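Long-range contacts in probable outer membrane protein (Pseudomonas aeruginosa, PDB 3DWO), which probably carries long-chain fatty acids or other hydrophobic compounds across the outer membrane as a FadL-type beta-barrel channel: residues I165-S170 with I236-K241; G242-Y247 with D271-A276; S312-L317 with I329-R334. All blocks are in the same frame, centred on the assembly; numbering follows the deposited sequence.

Contact 1 (I165-S170 with I236-K241); sequences IIQRTS and IRNKLK
On what is probably the inner wall of the FadL-type beta barrel, a regular stretch of strand 158-177 faces the point where strand 226-248 is interrupted. The two segments run in the same sense, 27° apart, and share no backbone hydrogen bonds; side chains alone span the gap. From 165-170, Ile165, Gln167 and Thr169 point toward the partner, and Ile236, Asn238 and Leu240 answer them. At one end Ile165 CG2 meets the tip of the Ile236 side chain, CD1, at 3.9 Å, the chains crossing at about a right angle. In the middle Asn238 extends with CG anti to its backbone N (chi1 -168°), so that ND2 reaches Thr169 OG1 at 3.1 Å in a weak, bent hydrogen bond; Thr169 OG1 is less surely placed, so little rests on it. The Asn238 amide stands steeply against that of Gln167. It has its strongest partner in Asn209, which donates to OD1; ND2 also donates to Leu282 O, and Thr169 OG1 bonds to Thr143. Thr169 CG2 comes within 4.3 Å of Leu240 CD1. Strand 201-220 runs between the two segments, pairing with both of their strands, and strand 138-153 borders 165-170 on the opposite side.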
loop_
_atom_site.group_PDB
_atom_site.type_symbol
_atom_site.label_atom_id
_atom_site.label_comp_id
_atom_site.label_asym_id
_atom_site.label_seq_id
_atom_site.Cartn_x
_atom_site.Cartn_y
_atom_site.Cartn_z
ATOM N N ILE A 165 11.010 13.675 -4.017
ATOM C CA ILE A 165 10.295 12.689 -4.805
ATOM C C ILE A 165 9.040 13.323 -5.375
ATOM O O ILE A 165 8.286 13.974 -4.651
ATOM C CB ILE A 165 9.913 11.454 -3.947
ATOM C CG1 ILE A 165 8.945 10.555 -4.720
ATOM C CG2 ILE A 165 9.317 11.902 -2.623
ATOM C CD1 ILE A 165 8.565 9.284 -3.981
ATOM N N ILE A 166 8.840 13.179 -6.681
ATOM C CA ILE A 166 7.636 13.714 -7.305
ATOM C C ILE A 166 6.755 12.493 -7.440
ATOM O O ILE A 166 7.040 11.568 -8.209
ATOM C CB ILE A 166 7.900 14.339 -8.680
ATOM C CG1 ILE A 166 8.932 15.460 -8.548
ATOM C CG2 ILE A 166 6.610 14.927 -9.226
ATOM C CD1 ILE A 166 8.521 16.571 -7.577
ATOM N N GLN A 167 5.679 12.509 -6.673
ATOM C CA GLN A 167 4.765 11.394 -6.589
ATOM C C GLN A 167 3.414 11.540 -7.290
ATOM O O GLN A 167 2.793 12.601 -7.289
ATOM C CB GLN A 167 4.587 11.096 -5.093
ATOM C CG GLN A 167 3.475 10.187 -4.739
ATOM C CD GLN A 167 2.135 10.833 -4.894
ATOM O OE1 GLN A 167 1.200 10.194 -5.351
ATOM N NE2 GLN A 167 2.023 12.103 -4.507
ATOM N N ARG A 168 2.964 10.446 -7.886
ATOM C CA ARG A 168 1.676 10.411 -8.558
ATOM C C ARG A 168 0.873 9.239 -7.994
ATOM O O ARG A 168 1.298 8.089 -8.068
ATOM C CB ARG A 168 1.861 10.245 -10.066
ATOM C CG ARG A 168 0.583 9.880 -10.805
ATOM C CD ARG A 168 -0.448 10.985 -10.756
ATOM N NE ARG A 168 -1.730 10.541 -11.297
ATOM C CZ ARG A 168 -1.886 9.986 -12.496
ATOM N NH1 ARG A 168 -0.835 9.804 -13.285
ATOM N NH2 ARG A 168 -3.091 9.601 -12.903
ATOM N N THR A 169 -0.282 9.543 -7.415
ATOM C CA THR A 169 -1.145 8.514 -6.843
ATOM C C THR A 169 -2.486 8.457 -7.550
ATOM O O THR A 169 -3.090 9.487 -7.822
ATOM C CB THR A 169 -1.455 8.787 -5.352
ATOM O OG1 THR A 169 -0.258 8.694 -4.577
ATOM C CG2 THR A 169 -2.464 7.775 -4.830
ATOM N N SER A 170 -2.949 7.249 -7.844
ATOM C CA SER A 170 -4.259 7.077 -8.459
ATOM C C SER A 170 -5.001 6.161 -7.500
ATOM O O SER A 170 -4.416 5.231 -6.950
ATOM C CB SER A 170 -4.153 6.417 -9.832
ATOM O OG SER A 170 -3.905 5.036 -9.700
ATOM N N ILE A 236 3.939 12.666 2.908
ATOM C CA ILE A 236 3.675 13.390 1.678
ATOM C C ILE A 236 2.199 13.781 1.610
ATOM O O ILE A 236 1.323 12.913 1.481
ATOM C CB ILE A 236 4.037 12.534 0.435
ATOM C CG1 ILE A 236 5.495 12.071 0.524
ATOM C CG2 ILE A 236 3.821 13.343 -0.838
ATOM C CD1 ILE A 236 5.958 11.245 -0.672
ATOM N N ARG A 237 1.933 15.083 1.726
ATOM C CA ARG A 237 0.573 15.601 1.655
ATOM C C ARG A 237 0.048 15.171 0.294
ATOM O O ARG A 237 0.678 15.421 -0.737
ATOM C CB ARG A 237 0.579 17.121 1.781
ATOM C CG ARG A 237 1.104 17.609 3.118
ATOM C CD ARG A 237 0.010 18.269 3.939
ATOM N NE ARG A 237 -0.878 17.309 4.587
ATOM C CZ ARG A 237 -2.100 17.604 5.023
ATOM N NH1 ARG A 237 -2.580 18.834 4.873
ATOM N NH2 ARG A 237 -2.840 16.673 5.617
ATOM N N ASN A 238 -1.119 14.542 0.291
ATOM C CA ASN A 238 -1.653 13.996 -0.942
ATOM C C ASN A 238 -3.187 14.029 -0.993
ATOM O O ASN A 238 -3.859 13.098 -0.546
ATOM C CB ASN A 238 -1.106 12.564 -1.049
ATOM C CG ASN A 238 -1.328 11.931 -2.401
ATOM O OD1 ASN A 238 -1.389 12.608 -3.431
ATOM N ND2 ASN A 238 -1.425 10.609 -2.407
ATOM N N LYS A 239 -3.727 15.116 -1.537
ATOM C CA LYS A 239 -5.168 15.277 -1.665
ATOM C C LYS A 239 -5.588 14.796 -3.047
ATOM O O LYS A 239 -5.334 15.464 -4.050
ATOM C CB LYS A 239 -5.555 16.745 -1.489
ATOM C CG LYS A 239 -7.037 17.036 -1.663
ATOM C CD LYS A 239 -7.321 18.496 -1.327
ATOM C CE LYS A 239 -8.783 18.857 -1.514
ATOM N NZ LYS A 239 -9.020 20.291 -1.164
ATOM N N LEU A 240 -6.221 13.628 -3.092
ATOM C CA LEU A 240 -6.672 13.046 -4.348
ATOM C C LEU A 240 -7.905 13.784 -4.860
ATOM O O LEU A 240 -8.804 14.137 -4.091
ATOM C CB LEU A 240 -6.985 11.557 -4.149
ATOM C CG LEU A 240 -5.817 10.562 -4.065
ATOM C CD1 LEU A 240 -4.650 11.138 -3.291
ATOM C CD2 LEU A 240 -6.311 9.276 -3.414
ATOM N N LYS A 241 -7.937 14.018 -6.167
ATOM C CA LYS A 241 -9.045 14.722 -6.782
ATOM C C LYS A 241 -9.541 13.959 -7.994
ATOM O O LYS A 241 -8.758 13.332 -8.707
ATOM C CB LYS A 241 -8.606 16.130 -7.190
ATOM C CG LYS A 241 -8.014 16.929 -6.034
ATOM C CD LYS A 241 -7.512 18.281 -6.493
ATOM C CE LYS A 241 -6.477 18.824 -5.522
ATOM N NZ LYS A 241 -5.284 17.923 -5.408
#

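Contact 2 (G242-Y247 with D271-A276)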
loop_
_atom_site.group_PDB
_atom_site.type_symbol
_atom_site.label_atom_id
_atom_site.label_comp_id
_atom_site.label_asym_id
_atom_site.label_seq_id
_atom_site.Cartn_x
_atom_site.Cartn_y
_atom_site.Cartn_z
ATOM N N GLY A 242 -10.846 14.032 -8.220
ATOM C CA GLY A 242 -11.458 13.335 -9.334
ATOM C C GLY A 242 -12.976 13.462 -9.308
ATOM O O GLY A 242 -13.508 14.569 -9.201
ATOM N N HIS A 243 -13.671 12.331 -9.387
ATOM C CA HIS A 243 -15.134 12.322 -9.409
ATOM C C HIS A 243 -15.695 11.081 -8.737
ATOM O O HIS A 243 -14.965 10.144 -8.423
ATOM C CB HIS A 243 -15.637 12.315 -10.862
ATOM C CG HIS A 243 -14.988 13.343 -11.735
ATOM N ND1 HIS A 243 -15.486 14.621 -11.879
ATOM C CD2 HIS A 243 -13.847 13.299 -12.464
ATOM C CE1 HIS A 243 -14.678 15.320 -12.657
ATOM N NE2 HIS A 243 -13.676 14.542 -13.024
ATOM N N TYR A 244 -17.009 11.084 -8.531
ATOM C CA TYR A 244 -17.706 9.934 -7.970
ATOM C C TYR A 244 -19.008 9.881 -8.746
ATOM O O TYR A 244 -19.504 10.904 -9.210
ATOM C CB TYR A 244 -17.988 10.096 -6.458
ATOM C CG TYR A 244 -19.203 10.935 -6.097
ATOM C CD1 TYR A 244 -20.501 10.457 -6.299
ATOM C CD2 TYR A 244 -19.053 12.212 -5.548
ATOM C CE1 TYR A 244 -21.619 11.231 -5.961
ATOM C CE2 TYR A 244 -20.165 12.997 -5.207
ATOM C CZ TYR A 244 -21.439 12.501 -5.415
ATOM O OH TYR A 244 -22.532 13.269 -5.077
ATOM N N ASN A 245 -19.546 8.683 -8.914
ATOM C CA ASN A 245 -20.804 8.520 -9.610
ATOM C C ASN A 245 -21.462 7.292 -9.011
ATOM O O ASN A 245 -20.790 6.442 -8.418
ATOM C CB ASN A 245 -20.584 8.355 -11.123
ATOM C CG ASN A 245 -20.069 6.984 -11.503
ATOM O OD1 ASN A 245 -20.818 6.011 -11.517
ATOM N ND2 ASN A 245 -18.786 6.901 -11.815
ATOM N N LEU A 246 -22.780 7.222 -9.126
ATOM C CA LEU A 246 -23.514 6.096 -8.592
ATOM C C LEU A 246 -24.111 5.341 -9.761
ATOM O O LEU A 246 -24.808 5.927 -10.584
ATOM C CB LEU A 246 -24.640 6.574 -7.670
ATOM C CG LEU A 246 -24.293 7.327 -6.385
ATOM C CD1 LEU A 246 -23.420 8.524 -6.693
ATOM C CD2 LEU A 246 -25.577 7.785 -5.720
ATOM N N TYR A 247 -23.817 4.049 -9.843
ATOM C CA TYR A 247 -24.376 3.227 -10.901
ATOM C C TYR A 247 -25.541 2.467 -10.293
ATOM O O TYR A 247 -25.350 1.421 -9.672
ATOM C CB TYR A 247 -23.338 2.242 -11.448
ATOM C CG TYR A 247 -23.971 1.087 -12.196
ATOM C CD1 TYR A 247 -25.000 1.306 -13.114
ATOM C CD2 TYR A 247 -23.586 -0.227 -11.942
ATOM C CE1 TYR A 247 -25.642 0.242 -13.755
ATOM C CE2 TYR A 247 -24.218 -1.299 -12.577
ATOM C CZ TYR A 247 -25.249 -1.056 -13.479
ATOM O OH TYR A 247 -25.912 -2.108 -14.073
ATOM N N ASP A 271 -25.141 16.660 0.422
ATOM C CA ASP A 271 -25.513 16.999 -0.947
ATOM C C ASP A 271 -25.075 15.868 -1.871
ATOM O O ASP A 271 -24.038 15.955 -2.532
ATOM C CB ASP A 271 -24.856 18.307 -1.394
ATOM C CG ASP A 271 -24.969 18.523 -2.900
ATOM O OD1 ASP A 271 -26.099 18.447 -3.437
ATOM O OD2 ASP A 271 -23.924 18.763 -3.548
ATOM N N LEU A 272 -25.869 14.804 -1.913
ATOM C CA LEU A 272 -25.555 13.658 -2.750
ATOM C C LEU A 272 -26.243 13.749 -4.116
ATOM O O LEU A 272 -27.426 14.088 -4.213
ATOM C CB LEU A 272 -25.972 12.368 -2.042
ATOM C CG LEU A 272 -25.633 11.069 -2.776
ATOM C CD1 LEU A 272 -24.114 10.894 -2.813
ATOM C CD2 LEU A 272 -26.292 9.888 -2.078
ATOM N N ARG A 273 -25.495 13.433 -5.168
ATOM C CA ARG A 273 -26.021 13.481 -6.529
ATOM C C ARG A 273 -25.688 12.176 -7.245
ATOM O O ARG A 273 -25.026 11.305 -6.675
ATOM C CB ARG A 273 -25.403 14.662 -7.279
ATOM C CG ARG A 273 -25.584 16.001 -6.570
ATOM C CD ARG A 273 -24.762 17.093 -7.239
ATOM N NE ARG A 273 -24.867 18.371 -6.542
ATOM C CZ ARG A 273 -24.199 19.470 -6.887
ATOM N NH1 ARG A 273 -23.370 19.452 -7.925
ATOM N NH2 ARG A 273 -24.360 20.592 -6.193
ATOM N N MET A 274 -26.139 12.034 -8.488
ATOM C CA MET A 274 -25.856 10.815 -9.233
ATOM C C MET A 274 -24.400 10.802 -9.677
ATOM O O MET A 274 -23.864 9.761 -10.049
ATOM C CB MET A 274 -26.789 10.687 -10.449
ATOM C CG MET A 274 -28.232 10.347 -10.085
ATOM S SD MET A 274 -28.364 8.873 -9.015
ATOM C CE MET A 274 -28.153 7.563 -10.222
ATOM N N GLY A 275 -23.768 11.968 -9.616
ATOM C CA GLY A 275 -22.375 12.103 -10.001
ATOM C C GLY A 275 -21.896 13.524 -9.747
ATOM O O GLY A 275 -22.669 14.464 -9.876
ATOM N N ALA A 276 -20.629 13.687 -9.379
ATOM C CA ALA A 276 -20.087 15.014 -9.114
ATOM C C ALA A 276 -18.580 14.925 -8.937
ATOM O O ALA A 276 -18.027 13.833 -8.857
ATOM C CB ALA A 276 -20.728 15.601 -7.852
HETATM O O HOH W 1 -21.901 15.959 -4.724
#
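Residues 242-247 and 271-276 pair antiparallel, with Tyr244 opposite Ala276 as a hydrogen-bonded pair and Asn245 opposite Gly275 as a non-hydrogen-bonded one. Tyr244 N gives a 2.9 Å bond to Ala276 O, nearly along the C=O axis, and Ala276 N returns one to Tyr244 O. Further on, Leu246 N reaches Met274 O at 2.9 Å from above the carbonyl plane. Tyr244 dominates the side-chain contact. Its CG takes the crowded position between backbone N and carbonyl carbon (chi1 81°), which folds the ring over its partner: Ala276 N lies beneath the centre of one face, and Ala276 CB is 3.8 Å from CE2. The hydroxyl thereby reaches the loop, accepting a hydrogen bond from Arg273 N at 3.0 Å (158° at the hydrogen). A water hydrogen-bonded to Tyr244 OH at 2.8 Å donates to Asp271 O, joining the phenol to the loop. Alongside the ring, Leu246 CD1 presses against Arg273 O at 3.2 Å, a tight approach, and Leu272 CD1 packs obliquely near the hydroxyl. Strand 201-220 flanks 242-247 on its other edge, helix 253-259 packs on Leu246 and Met274, and strand 316-321 touches Tyr244 and Ala276 through Ser321.

Contact 3 (S312-L317 with I329-R334); sequences SSFQDL and IPYTYR. With C8E ((hydroxyethyloxy)tri(ethyloxy)octane), chain D.
Phe314, at the centre of an inverse gamma turn, holds CG anti to its backbone N (chi1 -172°), while Tyr331 and Tyr333 set CG anti to their carbonyl carbons, and the three side chains come to lie side by side. Phe314 and Tyr333 make a T-shaped stack, centroids 4.6 Å apart and planes at 72°: the edge of Phe314 points into the tyrosine face, with CD2 3.3 Å above the plane of Tyr333 and over its centre. Against Tyr331, Phe314 is nearly parallel but slid so far that the rings barely overlap, the contact being Phe314 CE2 to Tyr331 CD2 at 3.5 Å. Leu317 CB meets the edge of Tyr331 at CE2, also at 3.5 Å.

Backbone hydrogen bonds join the same segments. Leu317 and Ile329 exchange two, and Tyr333 N binds Phe314 O in its carbonyl plane. Between them Gln315 O takes two, from Tyr331 N and Thr332 N, each donor 2.9 Å away and above the carbonyl plane. Gln315 NE2 turns back to Ser312 O.

The detergent C8E lays its octyl chain over one face of Tyr331 and along the edge of Tyr333. Its C3 sits 3.4 Å above the Tyr331 plane, offset toward the rim, and is only 2.9 Å from Tyr333 OH, a crowded approach; Leu317 CD1 touches the ether part. Tyr331 OH is engaged by Asp370 and Arg372. The arrangement is the base of the beta hairpin 316-330, continued by an aromatic cluster that packs against bound detergent, consistent with a channel for hydrophobic compounds.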
loop_
_atom_site.group_PDB
_atom_site.type_symbol
_atom_site.label_atom_id
_atom_site.label_comp_id
_atom_site.label_asym_id
_atom_site.label_seq_id
_atom_site.Cartn_x
_atom_site.Cartn_y
_atom_site.Cartn_z
ATOM N N SER A 312 -0.053 6.387 11.842
ATOM C CA SER A 312 -1.044 7.058 12.663
ATOM C C SER A 312 -1.675 8.268 11.976
ATOM O O SER A 312 -2.728 8.752 12.405
ATOM C CB SER A 312 -0.416 7.492 13.985
ATOM O OG SER A 312 -1.429 7.904 14.880
ATOM N N SER A 313 -1.038 8.766 10.915
ATOM C CA SER A 313 -1.585 9.907 10.200
ATOM C C SER A 313 -2.845 9.493 9.436
ATOM O O SER A 313 -3.669 10.336 9.091
ATOM C CB SER A 313 -0.545 10.502 9.238
ATOM O OG SER A 313 -0.257 9.624 8.164
ATOM N N PHE A 314 -2.999 8.198 9.167
ATOM C CA PHE A 314 -4.192 7.730 8.468
ATOM C C PHE A 314 -5.296 7.499 9.499
ATOM O O PHE A 314 -5.530 6.375 9.947
ATOM C CB PHE A 314 -3.917 6.433 7.704
ATOM C CG PHE A 314 -5.054 6.014 6.813
ATOM C CD1 PHE A 314 -5.486 6.851 5.782
ATOM C CD2 PHE A 314 -5.704 4.799 7.010
ATOM C CE1 PHE A 314 -6.549 6.484 4.961
ATOM C CE2 PHE A 314 -6.774 4.418 6.192
ATOM C CZ PHE A 314 -7.196 5.260 5.167
ATOM N N GLN A 315 -5.959 8.586 9.878
ATOM C CA GLN A 315 -7.025 8.552 10.866
ATOM C C GLN A 315 -8.377 8.233 10.251
ATOM O O GLN A 315 -9.206 7.564 10.869
ATOM C CB GLN A 315 -7.093 9.900 11.592
ATOM C CG GLN A 315 -5.971 10.109 12.603
ATOM C CD GLN A 315 -6.097 9.149 13.780
ATOM O OE1 GLN A 315 -7.158 9.049 14.388
ATOM N NE2 GLN A 315 -5.018 8.441 14.101
ATOM N N ASP A 316 -8.607 8.709 9.033
ATOM C CA ASP A 316 -9.879 8.458 8.369
ATOM C C ASP A 316 -9.807 8.639 6.857
ATOM O O ASP A 316 -8.853 9.216 6.331
ATOM C CB ASP A 316 -10.937 9.401 8.926
ATOM C CG ASP A 316 -10.625 10.852 8.628
ATOM O OD1 ASP A 316 -9.484 11.289 8.900
ATOM O OD2 ASP A 316 -11.517 11.562 8.120
ATOM N N LEU A 317 -10.824 8.136 6.167
ATOM C CA LEU A 317 -10.911 8.272 4.719
ATOM C C LEU A 317 -12.161 9.111 4.543
ATOM O O LEU A 317 -13.267 8.651 4.829
ATOM C CB LEU A 317 -11.115 6.911 4.040
ATOM C CG LEU A 317 -10.302 6.572 2.780
ATOM C CD1 LEU A 317 -11.057 5.519 1.982
ATOM C CD2 LEU A 317 -10.063 7.800 1.926
ATOM N N ILE A 329 -15.084 7.965 6.881
ATOM C CA ILE A 329 -14.912 6.638 7.457
ATOM C C ILE A 329 -13.654 6.575 8.329
ATOM O O ILE A 329 -12.534 6.737 7.845
ATOM C CB ILE A 329 -14.815 5.576 6.331
ATOM C CG1 ILE A 329 -16.054 5.670 5.441
ATOM C CG2 ILE A 329 -14.697 4.171 6.927
ATOM C CD1 ILE A 329 -16.001 4.787 4.208
ATOM N N PRO A 330 -13.829 6.348 9.636
ATOM C CA PRO A 330 -12.663 6.277 10.524
ATOM C C PRO A 330 -11.876 4.986 10.345
ATOM O O PRO A 330 -12.447 3.922 10.141
ATOM C CB PRO A 330 -13.281 6.378 11.917
ATOM C CG PRO A 330 -14.587 7.099 11.676
ATOM C CD PRO A 330 -15.072 6.435 10.417
ATOM N N TYR A 331 -10.558 5.087 10.412
ATOM C CA TYR A 331 -9.711 3.919 10.278
ATOM C C TYR A 331 -8.710 3.870 11.418
ATOM O O TYR A 331 -8.297 2.791 11.838
ATOM C CB TYR A 331 -9.005 3.930 8.922
ATOM C CG TYR A 331 -9.889 3.422 7.804
ATOM C CD1 TYR A 331 -10.361 2.108 7.809
ATOM C CD2 TYR A 331 -10.270 4.255 6.750
ATOM C CE1 TYR A 331 -11.191 1.631 6.792
ATOM C CE2 TYR A 331 -11.102 3.790 5.724
ATOM C CZ TYR A 331 -11.557 2.478 5.750
ATOM O OH TYR A 331 -12.362 2.007 4.729
ATOM N N THR A 332 -8.339 5.046 11.919
ATOM C CA THR A 332 -7.402 5.181 13.034
ATOM C C THR A 332 -6.253 4.172 13.054
ATOM O O THR A 332 -6.078 3.437 14.024
ATOM C CB THR A 332 -8.146 5.093 14.384
ATOM O OG1 THR A 332 -8.940 3.901 14.413
ATOM C CG2 THR A 332 -9.064 6.297 14.567
ATOM N N TYR A 333 -5.476 4.141 11.978
ATOM C CA TYR A 333 -4.326 3.246 11.881
ATOM C C TYR A 333 -3.337 3.534 13.005
ATOM O O TYR A 333 -3.264 4.655 13.502
ATOM C CB TYR A 333 -3.616 3.456 10.544
ATOM C CG TYR A 333 -4.164 2.653 9.389
ATOM C CD1 TYR A 333 -5.479 2.178 9.389
ATOM C CD2 TYR A 333 -3.369 2.382 8.282
ATOM C CE1 TYR A 333 -5.979 1.445 8.307
ATOM C CE2 TYR A 333 -3.855 1.658 7.200
ATOM C CZ TYR A 333 -5.156 1.190 7.217
ATOM O OH TYR A 333 -5.607 0.447 6.148
ATOM N N ARG A 334 -2.568 2.521 13.385
ATOM C CA ARG A 334 -1.566 2.664 14.436
ATOM C C ARG A 334 -0.172 2.721 13.814
ATOM O O ARG A 334 0.056 2.179 12.728
ATOM C CB ARG A 334 -1.628 1.468 15.402
ATOM C CG ARG A 334 -1.385 0.127 14.722
ATOM C CD ARG A 334 -1.153 -1.039 15.694
ATOM N NE ARG A 334 -0.841 -2.277 14.966
ATOM C CZ ARG A 334 -0.496 -3.430 15.537
ATOM N NH1 ARG A 334 -0.409 -3.529 16.859
ATOM N NH2 ARG A 334 -0.232 -4.491 14.782
HETATM C C1 C8E D . -8.317 -1.154 6.741
HETATM C C2 C8E D . -8.883 -0.574 5.528
HETATM C C3 C8E D . -8.347 0.727 5.148
HETATM C C4 C8E D . -8.956 1.084 3.879
HETATM C C5 C8E D . -8.111 2.107 3.213
HETATM C C6 C8E D . -8.405 2.152 1.792
HETATM C C7 C8E D . -7.930 3.489 1.480
HETATM C C8 C8E D . -7.255 3.470 0.160
HETATM O O9 C8E D . -7.484 4.353 -0.929
HETATM C C10 C8E D . -8.776 4.411 -1.501
HETATM C C11 C8E D . -8.688 5.424 -2.599
HETATM O O12 C8E D . -9.135 6.711 -2.139
HETATM C C13 C8E D . -10.372 7.207 -2.738
HETATM C C14 C8E D . -11.824 6.863 -2.278
HETATM O O15 C8E D . -12.968 7.711 -1.958
HETATM C C16 C8E D . -13.009 8.063 -0.560
HETATM C C17 C8E D . -13.809 7.090 0.327
HETATM O O18 C8E D . -14.746 6.125 -0.197
HETATM C C19 C8E D . -16.103 6.634 -0.296
HETATM C C20 C8E D . -17.334 5.942 0.398
HETATM O O21 C8E D . -18.116 4.998 -0.349
#

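The three contacts follow one another along the chain, each closing before the next opens. Contacts 1 and 2 share strand 226-248: 236-241 runs straight into 242-247, and their centres lie about 22 Å apart. Contact 1 spans two strands of the barrel wall across 201-220; contact 2 pairs the same strand with 275-281 after an excursion about half helical. Contact 3 belongs to the separate hairpin of strands 316-321 and 324-330, about 17 Å from contact 1 and about 24 Å from contact 2, centre to centre, with no direct touch. The C8E molecule of contact 3 also nears Leu240 of contact 1, and detergent lies near Leu272 of contact 2, consistent with a channel for hydrophobic compounds.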